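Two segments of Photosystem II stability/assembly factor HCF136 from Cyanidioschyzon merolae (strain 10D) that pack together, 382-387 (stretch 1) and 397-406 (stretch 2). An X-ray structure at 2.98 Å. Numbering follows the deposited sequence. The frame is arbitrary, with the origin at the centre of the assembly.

Stretch 1, residues 382-387: GGGSMY
Stretch 2, residues 397-406: RRDPLVSKVG

Two carbonyl oxygens come unusually close at the glycine end of this contact: Gly 384 O lies 3.0 Å from Lys 404 O, and since both are acceptors no hydrogen bond joins them. Gly 384 adopts phi/psi 77/16, where a side chain would jam against the preceding carbonyl oxygen; an ideal CB here would also come within 2.7 Å of Lys 404 O. Glycine thus lets the backbones close in, with Gly 384 CA 5.1 Å from Val 405 CA. Before it, Gly 382 (-65/-25) and Gly 383 (-75/11) are in loop conformation, and Gly 383 O reaches to 4.2 Å from Val 405 CA.

From Ser 385 (-100/174) the chain extends through Met 386 (-137/124) and Tyr 387 (-111/155). Antiparallel to it run Arg 397 (-130/166) and Arg 398 (-116/110), Tyr 387 and Arg 398 forming a non-hydrogen-bonded bridge pair with their CA atoms 4.2 Å apart. Stretch 2 then turns through Asp 399 (-66/110), Pro 400 (-82/-18), Leu 401 (-91/-8) and Val 402 (-107/-16) before extending again at Ser 403 (-86/120), Lys 404 (-111/135) and Val 405 (-81/153). This loop returns Ser 403 to Ser 385, CA to CA 4.4 Å.

Met 386 is bonded through both its backbone polar atoms. Met 386 N donates to Ser 403 OG at 3.0 Å (139° at the hydrogen), while Met 386 O accepts a weak bond from Asp 399 N, also 3.0 Å but bent to 133°. Ser 403, chi1 m with CB directed toward stretch 1, donates through OG to Asp 399 O at 2.8 Å. One hydroxyl therefore ties the turn together and receives the amide of the neighbouring strand.

The bridge pair sends its side chains to the same face of the sheet. Tyr 387 (chi1 -79°, chi2 51°) offers a ring face to the aliphatic root of Arg 398: Arg 398 CB sits 3.5 Å from the Tyr 387 ring centroid, 15° off the normal, a CH-pi contact in which aliphatic C-H groups pack on the pi cloud, largely by dispersion. Arg 398 (chi1 t, chi2 -120°, chi3 t, chi4 97°) carries its guanidinium on to Ser 385, whose OG (chi1 m) lies over one face of that group, 3.5 Å from Arg 398 NH1. Such a position is off the plane in which guanidinium N-H groups donate, so this is contact without a hydrogen bond.

Met 386 (t, p, p) adds a looser apolar touch, its CE 4.4 Å from CG1 of Val 402 (chi1 t). Together the stretches bury 459 Å², both sides summed.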

ATOM      1  N   GLY A 382     -11.791  -2.316 -11.402  1.00 56.24           N
ATOM      2  CA  GLY A 382     -12.853  -1.381 -11.071  1.00 57.83           C
ATOM      3  C   GLY A 382     -14.252  -1.937 -11.230  1.00 63.83           C
ATOM      4  O   GLY A 382     -15.180  -1.448 -10.578  1.00 64.66           O
ATOM      5  N   GLY A 383     -14.431  -2.943 -12.080  1.00 69.72           N
ATOM      6  CA  GLY A 383     -15.734  -3.541 -12.262  1.00 79.39           C
ATOM      7  C   GLY A 383     -16.177  -4.449 -11.140  1.00 83.81           C
ATOM      8  O   GLY A 383     -17.172  -5.162 -11.287  1.00 93.72           O
ATOM      9  N   GLY A 384     -15.463  -4.445 -10.017  1.00 80.07           N
ATOM     10  CA  GLY A 384     -15.708  -5.421  -8.979  1.00 80.85           C
ATOM     11  C   GLY A 384     -15.141  -6.781  -9.301  1.00 80.40           C
ATOM     12  O   GLY A 384     -15.522  -7.769  -8.665  1.00 80.68           O
ATOM     13  N   SER A 385     -14.236  -6.857 -10.271  1.00 75.73           N
ATOM     14  CA  SER A 385     -13.685  -8.113 -10.747  1.00 72.48           C
ATOM     15  C   SER A 385     -12.311  -8.390 -10.144  1.00 67.49           C
ATOM     16  O   SER A 385     -11.718  -7.564  -9.445  1.00 65.19           O
ATOM     17  CB  SER A 385     -13.586  -8.094 -12.276  1.00 71.79           C
ATOM     18  OG  SER A 385     -14.704  -7.444 -12.852  1.00 74.14           O
ATOM     19  N   MET A 386     -11.813  -9.590 -10.435  1.00 64.86           N
ATOM     20  CA  MET A 386     -10.536 -10.083  -9.935  1.00 60.65           C
ATOM     21  C   MET A 386      -9.825 -10.775 -11.085  1.00 63.01           C
ATOM     22  O   MET A 386     -10.378 -11.708 -11.677  1.00 64.92           O
ATOM     23  CB  MET A 386     -10.727 -11.051  -8.765  1.00 59.69           C
ATOM     24  CG  MET A 386      -9.468 -11.289  -7.954  1.00 58.68           C
ATOM     25  SD  MET A 386      -9.080  -9.927  -6.844  1.00 59.03           S
ATOM     26  CE  MET A 386     -10.070 -10.379  -5.425  1.00 61.84           C
ATOM     27  N   TYR A 387      -8.610 -10.336 -11.398  1.00 62.43           N
ATOM     28  CA  TYR A 387      -7.851 -10.890 -12.510  1.00 63.02           C
ATOM     29  C   TYR A 387      -6.647 -11.674 -12.008  1.00 59.14           C
ATOM     30  O   TYR A 387      -6.136 -11.448 -10.908  1.00 57.34           O
ATOM     31  CB  TYR A 387      -7.398  -9.810 -13.499  1.00 43.73           C
ATOM     32  CG  TYR A 387      -8.486  -9.369 -14.454  1.00 46.00           C
ATOM     33  CD1 TYR A 387      -9.735  -8.977 -13.996  1.00 47.12           C
ATOM     34  CD2 TYR A 387      -8.279  -9.416 -15.827  1.00 58.19           C
ATOM     35  CE1 TYR A 387     -10.730  -8.589 -14.875  1.00 58.26           C
ATOM     36  CE2 TYR A 387      -9.267  -9.042 -16.712  1.00 60.35           C
ATOM     37  CZ  TYR A 387     -10.492  -8.627 -16.232  1.00 60.58           C
ATOM     38  OH  TYR A 387     -11.478  -8.252 -17.115  1.00 53.89           O
ATOM     39  N   ARG A 397      -5.874 -13.377 -17.045  1.00 66.35           N
ATOM     40  CA  ARG A 397      -7.210 -13.943 -17.146  1.00 70.36           C
ATOM     41  C   ARG A 397      -8.108 -13.270 -16.116  1.00 70.18           C
ATOM     42  O   ARG A 397      -7.631 -12.604 -15.201  1.00 68.84           O
ATOM     43  CB  ARG A 397      -7.139 -15.454 -16.956  1.00 74.07           C
ATOM     44  CG  ARG A 397      -6.125 -16.125 -17.897  1.00 78.36           C
ATOM     45  CD  ARG A 397      -5.794 -17.546 -17.483  1.00 81.45           C
ATOM     46  NE  ARG A 397      -6.793 -18.106 -16.582  1.00 82.62           N
ATOM     47  CZ  ARG A 397      -6.506 -18.917 -15.569  1.00 82.10           C
ATOM     48  NH1 ARG A 397      -5.247 -19.250 -15.318  1.00 81.28           N
ATOM     49  NH2 ARG A 397      -7.481 -19.388 -14.803  1.00 83.06           N
ATOM     50  N   ARG A 398      -9.423 -13.452 -16.247  1.00 73.00           N
ATOM     51  CA  ARG A 398     -10.369 -12.899 -15.277  1.00 73.10           C
ATOM     52  C   ARG A 398     -11.100 -14.035 -14.575  1.00 75.10           C
ATOM     53  O   ARG A 398     -11.915 -14.728 -15.196  1.00 80.48           O
ATOM     54  CB  ARG A 398     -11.360 -11.942 -15.934  1.00 77.14           C
ATOM     55  CG  ARG A 398     -12.539 -11.581 -15.022  1.00 81.10           C
ATOM     56  CD  ARG A 398     -13.878 -11.977 -15.605  1.00 89.96           C
ATOM     57  NE  ARG A 398     -14.966 -11.852 -14.635  1.00 94.02           N
ATOM     58  CZ  ARG A 398     -15.782 -10.805 -14.548  1.00 95.85           C
ATOM     59  NH1 ARG A 398     -15.631  -9.769 -15.363  1.00 96.51           N
ATOM     60  NH2 ARG A 398     -16.744 -10.790 -13.636  1.00 96.42           N
ATOM     61  N   ASP A 399     -10.804 -14.224 -13.298  1.00 74.04           N
ATOM     62  CA  ASP A 399     -11.384 -15.296 -12.500  1.00 78.08           C
ATOM     63  C   ASP A 399     -12.885 -15.085 -12.323  1.00 80.59           C
ATOM     64  O   ASP A 399     -13.285 -14.152 -11.619  1.00 76.05           O
ATOM     65  CB  ASP A 399     -10.663 -15.349 -11.150  1.00 78.47           C
ATOM     66  CG  ASP A 399     -10.761 -16.701 -10.482  1.00 84.54           C
ATOM     67  OD1 ASP A 399     -10.846 -16.743  -9.241  1.00 84.53           O
ATOM     68  OD2 ASP A 399     -10.737 -17.729 -11.194  1.00 87.15           O
ATOM     69  N   PRO A 400     -13.744 -15.909 -12.938  1.00 90.06           N
ATOM     70  CA  PRO A 400     -15.186 -15.610 -12.944  1.00 97.17           C
ATOM     71  C   PRO A 400     -15.937 -16.017 -11.687  1.00100.92           C
ATOM     72  O   PRO A 400     -17.042 -15.507 -11.472  1.00109.73           O
ATOM     73  CB  PRO A 400     -15.687 -16.411 -14.154  1.00100.98           C
ATOM     74  CG  PRO A 400     -14.762 -17.602 -14.198  1.00 98.90           C
ATOM     75  CD  PRO A 400     -13.422 -17.144 -13.680  1.00 93.01           C
ATOM     76  N   LEU A 401     -15.390 -16.900 -10.852  1.00 97.23           N
ATOM     77  CA  LEU A 401     -16.118 -17.373  -9.681  1.00102.38           C
ATOM     78  C   LEU A 401     -15.851 -16.539  -8.436  1.00100.70           C
ATOM     79  O   LEU A 401     -16.516 -16.744  -7.415  1.00101.18           O
ATOM     80  CB  LEU A 401     -15.793 -18.844  -9.404  1.00105.50           C
ATOM     81  CG  LEU A 401     -14.345 -19.301  -9.263  1.00104.02           C
ATOM     82  CD1 LEU A 401     -14.295 -20.489  -8.329  1.00106.75           C
ATOM     83  CD2 LEU A 401     -13.767 -19.671 -10.618  1.00104.65           C
ATOM     84  N   VAL A 402     -14.901 -15.614  -8.497  1.00 99.63           N
ATOM     85  CA  VAL A 402     -14.596 -14.741  -7.374  1.00100.97           C
ATOM     86  C   VAL A 402     -15.085 -13.319  -7.619  1.00102.21           C
ATOM     87  O   VAL A 402     -15.229 -12.549  -6.653  1.00100.32           O
ATOM     88  CB  VAL A 402     -13.085 -14.768  -7.051  1.00 97.17           C
ATOM     89  CG1 VAL A 402     -12.753 -13.893  -5.866  1.00 94.21           C
ATOM     90  CG2 VAL A 402     -12.658 -16.203  -6.756  1.00 99.22           C
ATOM     91  N   SER A 403     -15.401 -12.963  -8.855  1.00106.65           N
ATOM     92  CA  SER A 403     -15.802 -11.607  -9.188  1.00108.45           C
ATOM     93  C   SER A 403     -17.305 -11.475  -8.949  1.00114.22           C
ATOM     94  O   SER A 403     -18.102 -12.194  -9.564  1.00118.03           O
ATOM     95  CB  SER A 403     -15.454 -11.281 -10.639  1.00108.07           C
ATOM     96  OG  SER A 403     -14.094 -11.541 -10.916  1.00104.70           O
ATOM     97  N   LYS A 404     -17.684 -10.569  -8.051  1.00115.29           N
ATOM     98  CA  LYS A 404     -19.067 -10.171  -7.877  1.00119.68           C
ATOM     99  C   LYS A 404     -19.224  -8.739  -8.349  1.00121.95           C
ATOM    100  O   LYS A 404     -18.404  -7.884  -8.023  1.00116.98           O
ATOM    101  CB  LYS A 404     -19.501 -10.271  -6.426  1.00118.84           C
ATOM    102  CG  LYS A 404     -18.847 -11.385  -5.626  1.00116.83           C
ATOM    103  CD  LYS A 404     -19.879 -12.256  -4.954  1.00121.72           C
ATOM    104  CE  LYS A 404     -19.286 -13.576  -4.541  1.00121.51           C
ATOM    105  NZ  LYS A 404     -19.397 -14.569  -5.639  1.00123.53           N
ATOM    106  N   VAL A 405     -20.271  -8.483  -9.109  1.00132.04           N
ATOM    107  CA  VAL A 405     -20.509  -7.131  -9.589  1.00136.43           C
ATOM    108  C   VAL A 405     -21.187  -6.364  -8.466  1.00138.90           C
ATOM    109  O   VAL A 405     -21.890  -6.947  -7.635  1.00142.58           O
ATOM    110  CB  VAL A 405     -21.353  -7.166 -10.879  1.00138.68           C
ATOM    111  CG1 VAL A 405     -21.660  -5.756 -11.367  1.00138.81           C
ATOM    112  CG2 VAL A 405     -20.634  -7.961 -11.960  1.00136.43           C
ATOM    113  N   GLY A 406     -21.000  -5.049  -8.447  1.00138.34           N
ATOM    114  CA  GLY A 406     -21.539  -4.241  -7.370  1.00140.63           C
ATOM    115  C   GLY A 406     -20.531  -3.987  -6.268  1.00137.54           C
ATOM    116  O   GLY A 406     -20.125  -2.842  -6.055  1.00142.45           O
TER